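PDB 6DNM: export chaperone SatS from Mycobacterium tuberculosis H37Rv, which acts as a chaperone for the SecA2 protein export pathway, the model here covering its C-terminal domain. Local coordinates for residues 4-9 against 84-89; 150-155 against 167-172. All coordinates share one frame; numbering follows the deposited sequence.

Contact 1. Residues 4-9 against 84-89; sequences VVLGGD and ATDGSL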
loop_
_atom_site.group_PDB
_atom_site.type_symbol
_atom_site.label_atom_id
_atom_site.label_comp_id
_atom_site.label_asym_id
_atom_site.label_seq_id
_atom_site.Cartn_x
_atom_site.Cartn_y
_atom_site.Cartn_z
ATOM N N VAL A 4 -5.229 -14.062 -22.368
ATOM C CA VAL A 4 -6.456 -14.640 -22.898
ATOM C C VAL A 4 -7.677 -14.226 -22.071
ATOM O O VAL A 4 -8.812 -14.519 -22.443
ATOM C CB VAL A 4 -6.353 -16.178 -23.056
ATOM C CG1 VAL A 4 -5.300 -16.544 -24.096
ATOM C CG2 VAL A 4 -6.040 -16.836 -21.722
ATOM N N VAL A 5 -7.449 -13.544 -20.952
ATOM C CA VAL A 5 -8.543 -13.014 -20.146
ATOM C C VAL A 5 -8.867 -11.611 -20.651
ATOM O O VAL A 5 -8.022 -10.714 -20.592
ATOM C CB VAL A 5 -8.182 -12.999 -18.654
ATOM C CG1 VAL A 5 -9.328 -12.406 -17.855
ATOM C CG2 VAL A 5 -7.863 -14.412 -18.174
ATOM N N LEU A 6 -10.087 -11.423 -21.147
ATOM C CA LEU A 6 -10.475 -10.155 -21.751
ATOM C C LEU A 6 -10.870 -9.142 -20.681
ATOM O O LEU A 6 -11.333 -9.498 -19.596
ATOM C CB LEU A 6 -11.640 -10.363 -22.718
ATOM C CG LEU A 6 -11.346 -11.149 -24.006
ATOM C CD1 LEU A 6 -10.015 -10.732 -24.617
ATOM C CD2 LEU A 6 -11.386 -12.657 -23.771
ATOM N N GLY A 7 -10.699 -7.858 -21.015
ATOM C CA GLY A 7 -10.869 -6.802 -20.025
ATOM C C GLY A 7 -12.257 -6.736 -19.421
ATOM O O GLY A 7 -12.413 -6.368 -18.252
ATOM N N GLY A 8 -13.280 -7.076 -20.198
ATOM C CA GLY A 8 -14.634 -7.056 -19.693
ATOM C C GLY A 8 -15.093 -8.323 -19.003
ATOM O O GLY A 8 -16.268 -8.422 -18.636
ATOM N N ASP A 9 -14.211 -9.303 -18.825
ATOM C CA ASP A 9 -14.600 -10.545 -18.170
ATOM C C ASP A 9 -14.927 -10.299 -16.696
ATOM O O ASP A 9 -14.364 -9.411 -16.050
ATOM C CB ASP A 9 -13.496 -11.598 -18.321
ATOM C CG ASP A 9 -13.466 -12.230 -19.717
ATOM O OD1 ASP A 9 -12.494 -12.956 -20.033
ATOM O OD2 ASP A 9 -14.407 -11.996 -20.506
ATOM N N ALA A 84 -5.887 -2.982 -21.755
ATOM C CA ALA A 84 -5.688 -1.542 -21.875
ATOM C C ALA A 84 -5.751 -1.094 -23.331
ATOM O O ALA A 84 -6.427 -0.111 -23.663
ATOM C CB ALA A 84 -4.354 -1.144 -21.242
ATOM N N THR A 85 -5.053 -1.806 -24.221
ATOM C CA THR A 85 -5.057 -1.397 -25.624
ATOM C C THR A 85 -6.382 -1.720 -26.311
ATOM O O THR A 85 -6.756 -1.037 -27.270
ATOM C CB THR A 85 -3.843 -1.966 -26.375
ATOM O OG1 THR A 85 -3.830 -3.395 -26.286
ATOM C CG2 THR A 85 -2.546 -1.416 -25.775
ATOM N N ASP A 86 -7.108 -2.736 -25.834
ATOM C CA ASP A 86 -8.441 -3.016 -26.359
ATOM C C ASP A 86 -9.440 -1.939 -25.969
ATOM O O ASP A 86 -10.512 -1.855 -26.575
ATOM C CB ASP A 86 -8.990 -4.324 -25.784
ATOM C CG ASP A 86 -8.437 -5.559 -26.459
ATOM O OD1 ASP A 86 -7.736 -5.441 -27.489
ATOM O OD2 ASP A 86 -8.738 -6.659 -25.949
ATOM N N GLY A 87 -9.132 -1.148 -24.945
ATOM C CA GLY A 87 -10.097 -0.219 -24.402
ATOM C C GLY A 87 -11.066 -0.824 -23.415
ATOM O O GLY A 87 -12.010 -0.145 -22.998
ATOM N N SER A 88 -10.860 -2.076 -23.016
ATOM C CA SER A 88 -11.779 -2.780 -22.135
ATOM C C SER A 88 -11.288 -2.851 -20.698
ATOM O O SER A 88 -12.007 -3.376 -19.842
ATOM C CB SER A 88 -12.012 -4.198 -22.658
ATOM O OG SER A 88 -10.795 -4.925 -22.665
ATOM N N LEU A 89 -10.084 -2.353 -20.414
ATOM C CA LEU A 89 -9.557 -2.392 -19.057
ATOM C C LEU A 89 -10.428 -1.537 -18.148
ATOM O O LEU A 89 -10.700 -0.370 -18.442
ATOM C CB LEU A 89 -8.123 -1.867 -19.039
ATOM C CG LEU A 89 -7.428 -1.982 -17.676
ATOM C CD1 LEU A 89 -7.070 -3.434 -17.385
ATOM C CD2 LEU A 89 -6.187 -1.104 -17.612
#
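Ser-88 brings its hydroxyl up against the backbone of Gly-7, with OG 3.2 Å from the CA of Gly-7 and CB 3.9 Å from that same carbon. The hydroxyl sits between the serine's own backbone N and carbonyl carbon (chi1 62°). From there OG makes a weak hydrogen bond to the carbonyl O of Ala-83, back in the helix that ends here. The CA atoms of Gly-7 and Ser-88 are the nearest pair across the two segments, 4.6 Å apart. Helix 77-86 finishes in a Schellman motif, with Gly-87 taking the positive phi (83°) that turns the chain out into Ser-88. Facing it, Leu-6 to Asp-9 form a type I beta turn, closed by the bond from Asp-9 N to Leu-6 O. Asp-9 ties the same turn a second time: its OD1 accepts the N-H of Leu-6 at 3.1 Å, the donor lying well above the carboxylate plane. Farther out, CD1 of Leu-6 comes only to 4.5 Å from OD2 of Asp-86, a loose approach at the surface. Val-5 N is hydrogen-bonded to OD2 of Asp-79, which ties residues 4-9 to helix 77-86.

Contact 2. Residues 150-155 against 167-172; sequences GQLVAY and APYAAA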
loop_
_atom_site.group_PDB
_atom_site.type_symbol
_atom_site.label_atom_id
_atom_site.label_comp_id
_atom_site.label_asym_id
_atom_site.label_seq_id
_atom_site.Cartn_x
_atom_site.Cartn_y
_atom_site.Cartn_z
ATOM N N GLY A 150 6.110 1.060 17.598
ATOM C CA GLY A 150 5.768 -0.352 17.506
ATOM C C GLY A 150 4.920 -0.817 18.672
ATOM O O GLY A 150 3.986 -1.604 18.500
ATOM N N GLN A 151 5.220 -0.314 19.871
ATOM C CA GLN A 151 4.417 -0.627 21.050
ATOM C C GLN A 151 2.992 -0.085 20.908
ATOM O O GLN A 151 2.012 -0.775 21.221
ATOM C CB GLN A 151 5.121 -0.029 22.268
ATOM C CG GLN A 151 4.383 -0.071 23.568
ATOM C CD GLN A 151 5.086 0.778 24.614
ATOM O OE1 GLN A 151 4.671 1.906 24.892
ATOM N NE2 GLN A 151 6.165 0.245 25.195
ATOM N N LEU A 152 2.856 1.146 20.417
ATOM C CA LEU A 152 1.533 1.746 20.260
ATOM C C LEU A 152 0.710 1.017 19.199
ATOM O O LEU A 152 -0.478 0.731 19.407
ATOM C CB LEU A 152 1.692 3.229 19.923
ATOM C CG LEU A 152 0.433 4.097 19.879
ATOM C CD1 LEU A 152 -0.468 3.858 21.081
ATOM C CD2 LEU A 152 0.830 5.565 19.791
ATOM N N VAL A 153 1.326 0.714 18.056
ATOM C CA VAL A 153 0.640 -0.022 17.000
ATOM C C VAL A 153 0.179 -1.382 17.509
ATOM O O VAL A 153 -0.973 -1.782 17.296
ATOM C CB VAL A 153 1.564 -0.148 15.779
ATOM C CG1 VAL A 153 0.992 -1.145 14.765
ATOM C CG2 VAL A 153 1.769 1.222 15.151
ATOM N N ALA A 154 1.070 -2.120 18.187
ATOM C CA ALA A 154 0.696 -3.446 18.679
ATOM C C ALA A 154 -0.486 -3.354 19.638
ATOM O O ALA A 154 -1.400 -4.188 19.594
ATOM C CB ALA A 154 1.897 -4.140 19.328
ATOM N N TYR A 155 -0.498 -2.328 20.492
ATOM C CA TYR A 155 -1.603 -2.163 21.425
ATOM C C TYR A 155 -2.920 -1.914 20.697
ATOM O O TYR A 155 -3.935 -2.552 21.002
ATOM C CB TYR A 155 -1.301 -1.036 22.414
ATOM C CG TYR A 155 -2.459 -0.812 23.361
ATOM C CD1 TYR A 155 -2.651 -1.645 24.458
ATOM C CD2 TYR A 155 -3.384 0.205 23.142
ATOM C CE1 TYR A 155 -3.716 -1.462 25.320
ATOM C CE2 TYR A 155 -4.458 0.395 24.005
ATOM C CZ TYR A 155 -4.617 -0.442 25.090
ATOM O OH TYR A 155 -5.685 -0.257 25.947
ATOM N N ALA A 167 0.352 8.772 28.007
ATOM C CA ALA A 167 0.701 10.062 27.432
ATOM C C ALA A 167 1.958 10.631 28.091
ATOM O O ALA A 167 2.250 10.337 29.255
ATOM C CB ALA A 167 -0.450 11.041 27.646
ATOM N N PRO A 168 2.722 11.469 27.370
ATOM C CA PRO A 168 2.469 11.889 25.986
ATOM C C PRO A 168 2.939 10.878 24.954
ATOM O O PRO A 168 3.677 9.936 25.264
ATOM C CB PRO A 168 3.277 13.179 25.863
ATOM C CG PRO A 168 4.387 13.004 26.797
ATOM C CD PRO A 168 3.862 12.197 27.957
ATOM N N TYR A 169 2.514 11.097 23.713
ATOM C CA TYR A 169 2.784 10.187 22.607
ATOM C C TYR A 169 3.754 10.789 21.602
ATOM O O TYR A 169 3.819 10.340 20.450
ATOM C CB TYR A 169 1.466 9.763 21.961
ATOM C CG TYR A 169 0.509 9.218 23.000
ATOM C CD1 TYR A 169 0.663 7.929 23.494
ATOM C CD2 TYR A 169 -0.520 9.997 23.517
ATOM C CE1 TYR A 169 -0.189 7.420 24.458
ATOM C CE2 TYR A 169 -1.382 9.492 24.489
ATOM C CZ TYR A 169 -1.212 8.200 24.949
ATOM O OH TYR A 169 -2.055 7.676 25.907
ATOM N N ALA A 170 4.534 11.780 22.041
ATOM C CA ALA A 170 5.412 12.520 21.138
ATOM C C ALA A 170 6.426 11.614 20.455
ATOM O O ALA A 170 6.744 11.811 19.278
ATOM C CB ALA A 170 6.135 13.634 21.894
ATOM N N ALA A 171 6.959 10.626 21.176
ATOM C CA ALA A 171 7.959 9.747 20.577
ATOM C C ALA A 171 7.349 8.919 19.451
ATOM O O ALA A 171 7.918 8.824 18.354
ATOM C CB ALA A 171 8.578 8.856 21.647
ATOM N N ALA A 172 6.168 8.337 19.693
ATOM C CA ALA A 172 5.506 7.557 18.653
ATOM C C ALA A 172 5.199 8.417 17.431
ATOM O O ALA A 172 5.352 7.962 16.293
ATOM C CB ALA A 172 4.230 6.927 19.208
#
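The ring of Tyr-169 has Ala-167 on one face, the CA of Ala-167 lying 3.6 Å above the plane and displaced toward the rim, so the ring lies against the backbone two residues before it. Across the contact, CD2 of Leu-152 comes at the ring obliquely and stops 4.4 Å from CD1 of Tyr-169, a loose apolar touch. The phenol oxygen is held elsewhere, by a hydrogen bond with the carbonyl of Pro-165 in the loop between the helices. Leu-152 makes its closer contact with Ala-172, where its CD2 meets the methyl CB at 3.7 Å. With CG anti to the backbone N (chi1 -173°), the leucine branch is directed toward helix 170-185, and CD2 meets both partners. Leu-152 also touches Pro-112, while Val-153 packs on Leu-120 and Val-124 of helix 117-134. No hydrogen bond joins the two segments, whose nearest CA atoms, in Leu-152 and Ala-172, are 7.2 Å apart. A cis peptide bond precedes Pro-168, and Tyr-169 then occupies the N-cap position of helix 170-185, with Ala-172 in the first turn. An apolar contact thus joins helices consecutive in the chain, one leucine of helix 148-157 meeting the start of helix 170-185.

Contacts 1 and 2 lie on opposite sides of the chain's centre, their own centres about 46 Å apart and their nearest atoms about 33 Å, and they share no helix or strand. Contact 1 is at the surface and sets the loop at the start of the domain against the end of helix 77-86; the 74 residues between its segments include strands of both sheets. Contact 2 is more local and buried, joining two helices consecutive in the chain, its segments separated by 11 residues. The chemistry follows: backbone and a serine hydroxyl dominate at 4-9 against 84-89, whereas methyl groups and a tyrosine ring meet at 150-155 against 167-172. Neither has a clear hydrogen bond across its segments.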